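Long-range contacts in hemin degrading factor (Pseudomonas aeruginosa, PDB 4MF9), which binds heme and is regarded as a heme-trafficking protein that can also degrade heme: residues A[241-247]-A[356-360]; A[259-263]-A[347-353]. One frame throughout, in Å; residues are numbered along the deposited sequence.

Contact 1 (A[241-247]-A[356-360]); sequences ERLDNGD and SFKAL
CD1 of the F357 ring comes within 3.5 Å of CG of D247, the carboxylate and ring planes inclined at 51°; the two side chains run past each other in opposite directions. K358 turns its own side chain away, but its carbonyl oxygen lies near CD2 of L243. A359 has only a methyl to place, and its CB rests 3.6 Å from OE1 of E241, whose other oxygen, OE2, is salt-bridged to R310 and R312. At L360 the main polar link forms, N donating to the carbonyl O of R242 over 2.9 Å in an almost straight bond (172°). The leucine then lies over the chain, with CG 3.8 Å from C of L243, CD2 3.6 Å from N of D244 and CD1 3.4 Å from NH1 of R242. D244 is a short acid that reaches forward through OD2 to N of G246, a capping bond ahead of helix 247-258. The C-terminal tail thus borders edge strand 240-243, itself paired with strand 307-313, while F357, whose large ring can serve several neighbours, packs on K250 and L251 of helix 247-258 and meets W323 of strand 320-326 with the ring planes nearly perpendicular.

Contact 2 (A[259-263]-A[347-353]); sequences GLPIM and RDDWREL
L260 spreads its two methyls over the first turns of helix 348-355. CD2 sits 3.7 Å from CA of W350, near the plane of the indole at its edge, and 4.0 Å from CD2 of L353. CD1 lies beside OD2 of D349, the two side chains sliding past each other in opposite directions; this 3.0 Å separation is very short for a carbon and an oxygen, and is doubtful. With CG anti to the backbone N (chi1 168°), the branched end of L260 reaches the helix although the bond leaving its CA does not aim there. A leucine fits because each branch can meet a different neighbour.

P261 adds a compact, rigid apolar ring beside it. Its CG stands 3.4 Å above one face of the R347 guanidinium, offset toward the rim, and its CD is 3.3 Å from NH2, the two side chains crossing at about a right angle. That guanidinium is steadied from the helix side: NH2 donates to the syn lone pair of OD1 of D349 over 2.8 Å, a salt bridge that is bent (132°) and whose acceptor stands 29° out of the guanidinium plane. R347 is the N-cap residue, and an acid in the first turn, as at D349, would probably also interact favourably with the helix dipole. Deeper in, I262 brings CG2 to 4.1 Å from CZ3 of W350, while NE1 of the indole is satisfied by the carbonyl of T321.

Helix 348-355 is thereby packed against the run leading into strand 262-268 and against I262; that strand lies between strands 271-277 and 332-338 in the sheet and carries M263 to the heme. W350 and L353 also touch L251 of helix 247-258, and L353 meets A254 and A255.

Overall arrangement
The two contacts lie about 17 Å apart, centre to centre, and reach the same antiparallel sheet. Along the chain the order is 241-247, 259-263, 347-353 and 356-360, so the outer pair of segments makes contact 1 and the inner pair contact 2. Helix 247-258 joins the first segments of both, and helix 348-355 leads from contact 2 into the tail of contact 1. Contact 1 borders the outermost strand, 240-243, away from the heme; contact 2 lies at strand 262-268, whose M263 lines the heme pocket. Together they place the last helix and the tail against the sheet, from the edge strand 240-243 to strand 262-268.

Contact 1 (A[241-247]-A[356-360])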
# COMPACT_ATOMS: atom_id res chain seq x y z
N GLU A 241 12.78 -0.32 -19.72
CA GLU A 241 12.71 -1.54 -20.49
C GLU A 241 11.77 -2.54 -19.88
O GLU A 241 11.88 -2.78 -18.76
CB GLU A 241 14.08 -2.21 -20.54
CG GLU A 241 15.23 -1.35 -21.00
CD GLU A 241 16.56 -2.11 -20.97
OE1 GLU A 241 17.03 -2.48 -22.01
OE2 GLU A 241 17.14 -2.33 -19.95
N ARG A 242 10.92 -3.14 -20.65
CA ARG A 242 10.06 -4.23 -20.17
C ARG A 242 10.82 -5.51 -19.87
O ARG A 242 11.70 -5.86 -20.57
CB ARG A 242 8.90 -4.48 -21.10
CG ARG A 242 7.61 -4.92 -20.45
CD ARG A 242 6.54 -4.95 -21.50
NE ARG A 242 5.27 -5.44 -21.08
CZ ARG A 242 4.77 -6.61 -21.44
NH1 ARG A 242 5.48 -7.39 -22.18
NH2 ARG A 242 3.60 -7.01 -21.03
N LEU A 243 10.44 -6.18 -18.80
CA LEU A 243 11.07 -7.41 -18.35
C LEU A 243 10.08 -8.58 -18.33
O LEU A 243 8.86 -8.39 -18.26
CB LEU A 243 11.63 -7.23 -16.94
CG LEU A 243 12.61 -6.09 -16.75
CD1 LEU A 243 12.94 -5.93 -15.27
CD2 LEU A 243 13.89 -6.29 -17.58
N ASP A 244 10.60 -9.79 -18.38
CA ASP A 244 9.74 -10.95 -18.29
C ASP A 244 9.08 -10.89 -16.90
O ASP A 244 9.72 -10.73 -15.97
CB ASP A 244 10.57 -12.20 -18.42
CG ASP A 244 9.74 -13.44 -18.35
OD1 ASP A 244 9.41 -13.96 -19.40
OD2 ASP A 244 9.45 -13.86 -17.26
N ASN A 245 7.79 -11.02 -16.85
CA ASN A 245 7.05 -10.90 -15.59
C ASN A 245 7.57 -11.78 -14.47
O ASN A 245 7.45 -11.43 -13.29
CB ASN A 245 5.57 -11.16 -15.83
CG ASN A 245 4.90 -10.03 -16.56
OD1 ASN A 245 5.39 -8.89 -16.56
ND2 ASN A 245 3.76 -10.32 -17.18
N GLY A 246 8.14 -12.93 -14.83
CA GLY A 246 8.61 -13.88 -13.83
C GLY A 246 9.92 -13.47 -13.20
O GLY A 246 10.37 -14.08 -12.24
N ASP A 247 10.60 -12.48 -13.77
CA ASP A 247 11.86 -11.99 -13.22
C ASP A 247 11.74 -11.38 -11.82
O ASP A 247 12.68 -11.39 -11.09
CB ASP A 247 12.59 -11.03 -14.20
CG ASP A 247 13.27 -11.76 -15.37
OD1 ASP A 247 13.27 -12.97 -15.35
OD2 ASP A 247 13.82 -11.13 -16.27
N SER A 356 20.97 -6.85 -14.12
CA SER A 356 21.44 -8.18 -14.50
C SER A 356 20.43 -8.94 -15.34
O SER A 356 20.78 -9.88 -16.07
CB SER A 356 21.83 -9.00 -13.27
OG SER A 356 20.69 -9.38 -12.52
N PHE A 357 19.16 -8.54 -15.28
CA PHE A 357 18.11 -9.29 -15.96
C PHE A 357 17.87 -8.79 -17.38
O PHE A 357 17.88 -7.58 -17.64
CB PHE A 357 16.82 -9.30 -15.12
CG PHE A 357 16.91 -10.16 -13.89
CD1 PHE A 357 16.47 -11.47 -13.91
CD2 PHE A 357 17.46 -9.66 -12.72
CE1 PHE A 357 16.57 -12.27 -12.78
CE2 PHE A 357 17.56 -10.46 -11.58
CZ PHE A 357 17.12 -11.76 -11.62
N LYS A 358 17.67 -9.71 -18.31
CA LYS A 358 17.55 -9.37 -19.69
C LYS A 358 16.20 -8.77 -20.08
O LYS A 358 15.21 -9.31 -19.83
CB LYS A 358 17.92 -10.59 -20.57
CG LYS A 358 19.23 -11.25 -20.17
CD LYS A 358 20.00 -11.85 -21.34
CE LYS A 358 21.23 -12.66 -20.93
NZ LYS A 358 21.78 -12.24 -19.63
N ALA A 359 16.22 -7.68 -20.82
CA ALA A 359 14.99 -7.04 -21.28
C ALA A 359 14.29 -7.90 -22.33
O ALA A 359 14.92 -8.72 -23.00
CB ALA A 359 15.31 -5.67 -21.86
N LEU A 360 12.98 -7.71 -22.47
CA LEU A 360 12.28 -8.33 -23.59
C LEU A 360 12.70 -7.64 -24.89
O LEU A 360 12.38 -8.12 -25.98
CB LEU A 360 10.76 -8.24 -23.41
CG LEU A 360 10.16 -8.84 -22.13
CD1 LEU A 360 8.63 -8.77 -22.14
CD2 LEU A 360 10.67 -10.27 -21.91

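Contact 2 (A[259-263]-A[347-353])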
# COMPACT_ATOMS: atom_id res chain seq x y z
N GLY A 259 21.86 -10.63 0.63
CA GLY A 259 21.71 -9.78 1.80
C GLY A 259 21.61 -8.31 1.44
O GLY A 259 21.73 -7.43 2.30
N LEU A 260 21.42 -8.02 0.18
CA LEU A 260 21.32 -6.66 -0.27
C LEU A 260 20.08 -5.97 0.32
O LEU A 260 19.00 -6.34 0.09
CB LEU A 260 21.19 -6.70 -1.78
CG LEU A 260 20.81 -5.55 -2.67
CD1 LEU A 260 21.58 -4.36 -2.24
CD2 LEU A 260 21.26 -5.84 -4.07
N PRO A 261 20.31 -4.89 1.01
CA PRO A 261 19.20 -4.09 1.54
C PRO A 261 18.47 -3.38 0.40
O PRO A 261 19.07 -2.65 -0.40
CB PRO A 261 19.92 -3.07 2.44
CG PRO A 261 21.31 -2.97 1.85
CD PRO A 261 21.63 -4.35 1.37
N ILE A 262 17.16 -3.60 0.32
CA ILE A 262 16.36 -3.05 -0.76
C ILE A 262 15.23 -2.22 -0.18
O ILE A 262 15.12 -2.09 1.04
CB ILE A 262 15.78 -4.16 -1.62
CG1 ILE A 262 14.90 -5.07 -0.76
CG2 ILE A 262 16.92 -4.97 -2.27
CD1 ILE A 262 14.20 -6.17 -1.53
N MET A 263 14.41 -1.62 -1.01
CA MET A 263 13.20 -0.91 -0.62
C MET A 263 12.03 -1.48 -1.38
O MET A 263 12.13 -1.65 -2.56
CB MET A 263 13.31 0.57 -0.90
CG MET A 263 14.43 1.26 -0.20
SD MET A 263 14.59 2.99 -0.49
CE MET A 263 13.21 3.53 0.49
N ARG A 347 23.30 2.27 -4.52
CA ARG A 347 24.43 1.39 -4.32
C ARG A 347 24.73 0.55 -5.55
O ARG A 347 23.85 0.26 -6.29
CB ARG A 347 24.26 0.54 -3.07
CG ARG A 347 23.65 1.30 -1.93
CD ARG A 347 23.59 0.61 -0.61
NE ARG A 347 23.74 -0.83 -0.62
CZ ARG A 347 24.24 -1.52 0.39
NH1 ARG A 347 24.57 -0.93 1.52
NH2 ARG A 347 24.38 -2.79 0.27
N ASP A 348 25.97 0.22 -5.77
CA ASP A 348 26.35 -0.52 -6.95
C ASP A 348 25.76 -1.90 -6.97
O ASP A 348 25.42 -2.38 -7.99
CB ASP A 348 27.89 -0.59 -7.07
CG ASP A 348 28.58 0.76 -7.02
OD1 ASP A 348 29.71 0.90 -6.55
OD2 ASP A 348 28.01 1.74 -7.44
N ASP A 349 25.65 -2.52 -5.83
CA ASP A 349 25.16 -3.87 -5.77
C ASP A 349 23.70 -3.94 -6.22
O ASP A 349 23.30 -4.81 -6.93
CB ASP A 349 25.46 -4.56 -4.38
CG ASP A 349 24.83 -3.84 -3.19
OD1 ASP A 349 25.19 -4.15 -2.04
OD2 ASP A 349 24.01 -2.95 -3.39
N TRP A 350 22.95 -2.94 -5.84
CA TRP A 350 21.57 -2.85 -6.29
C TRP A 350 21.50 -2.67 -7.81
O TRP A 350 20.82 -3.44 -8.50
CB TRP A 350 20.81 -1.72 -5.60
CG TRP A 350 19.54 -1.40 -6.33
CD1 TRP A 350 19.25 -0.27 -7.05
CD2 TRP A 350 18.39 -2.25 -6.45
NE1 TRP A 350 17.98 -0.37 -7.60
CE2 TRP A 350 17.44 -1.58 -7.24
CE3 TRP A 350 18.08 -3.52 -5.96
CZ2 TRP A 350 16.20 -2.13 -7.54
CZ3 TRP A 350 16.86 -4.07 -6.26
CH2 TRP A 350 15.94 -3.38 -7.05
N ARG A 351 22.27 -1.72 -8.32
CA ARG A 351 22.20 -1.40 -9.71
C ARG A 351 22.62 -2.57 -10.53
O ARG A 351 22.04 -2.85 -11.46
CB ARG A 351 22.97 -0.12 -10.02
CG ARG A 351 23.12 0.15 -11.51
CD ARG A 351 23.84 1.44 -11.86
NE ARG A 351 23.27 2.63 -11.29
CZ ARG A 351 23.72 3.86 -11.42
NH1 ARG A 351 24.78 4.13 -12.16
NH2 ARG A 351 23.09 4.82 -10.82
N GLU A 352 23.64 -3.28 -10.11
CA GLU A 352 24.06 -4.46 -10.77
C GLU A 352 22.99 -5.54 -10.80
O GLU A 352 22.77 -6.12 -11.79
CB GLU A 352 25.34 -4.98 -10.15
CG GLU A 352 25.72 -6.35 -10.68
CD GLU A 352 26.92 -6.95 -10.00
OE1 GLU A 352 27.63 -7.69 -10.65
OE2 GLU A 352 27.14 -6.68 -8.81
N LEU A 353 22.34 -5.78 -9.68
CA LEU A 353 21.26 -6.72 -9.71
C LEU A 353 20.08 -6.30 -10.56
O LEU A 353 19.60 -7.06 -11.34
CB LEU A 353 20.81 -7.04 -8.32
CG LEU A 353 19.66 -8.02 -8.10
CD1 LEU A 353 19.89 -9.33 -8.80
CD2 LEU A 353 19.44 -8.25 -6.64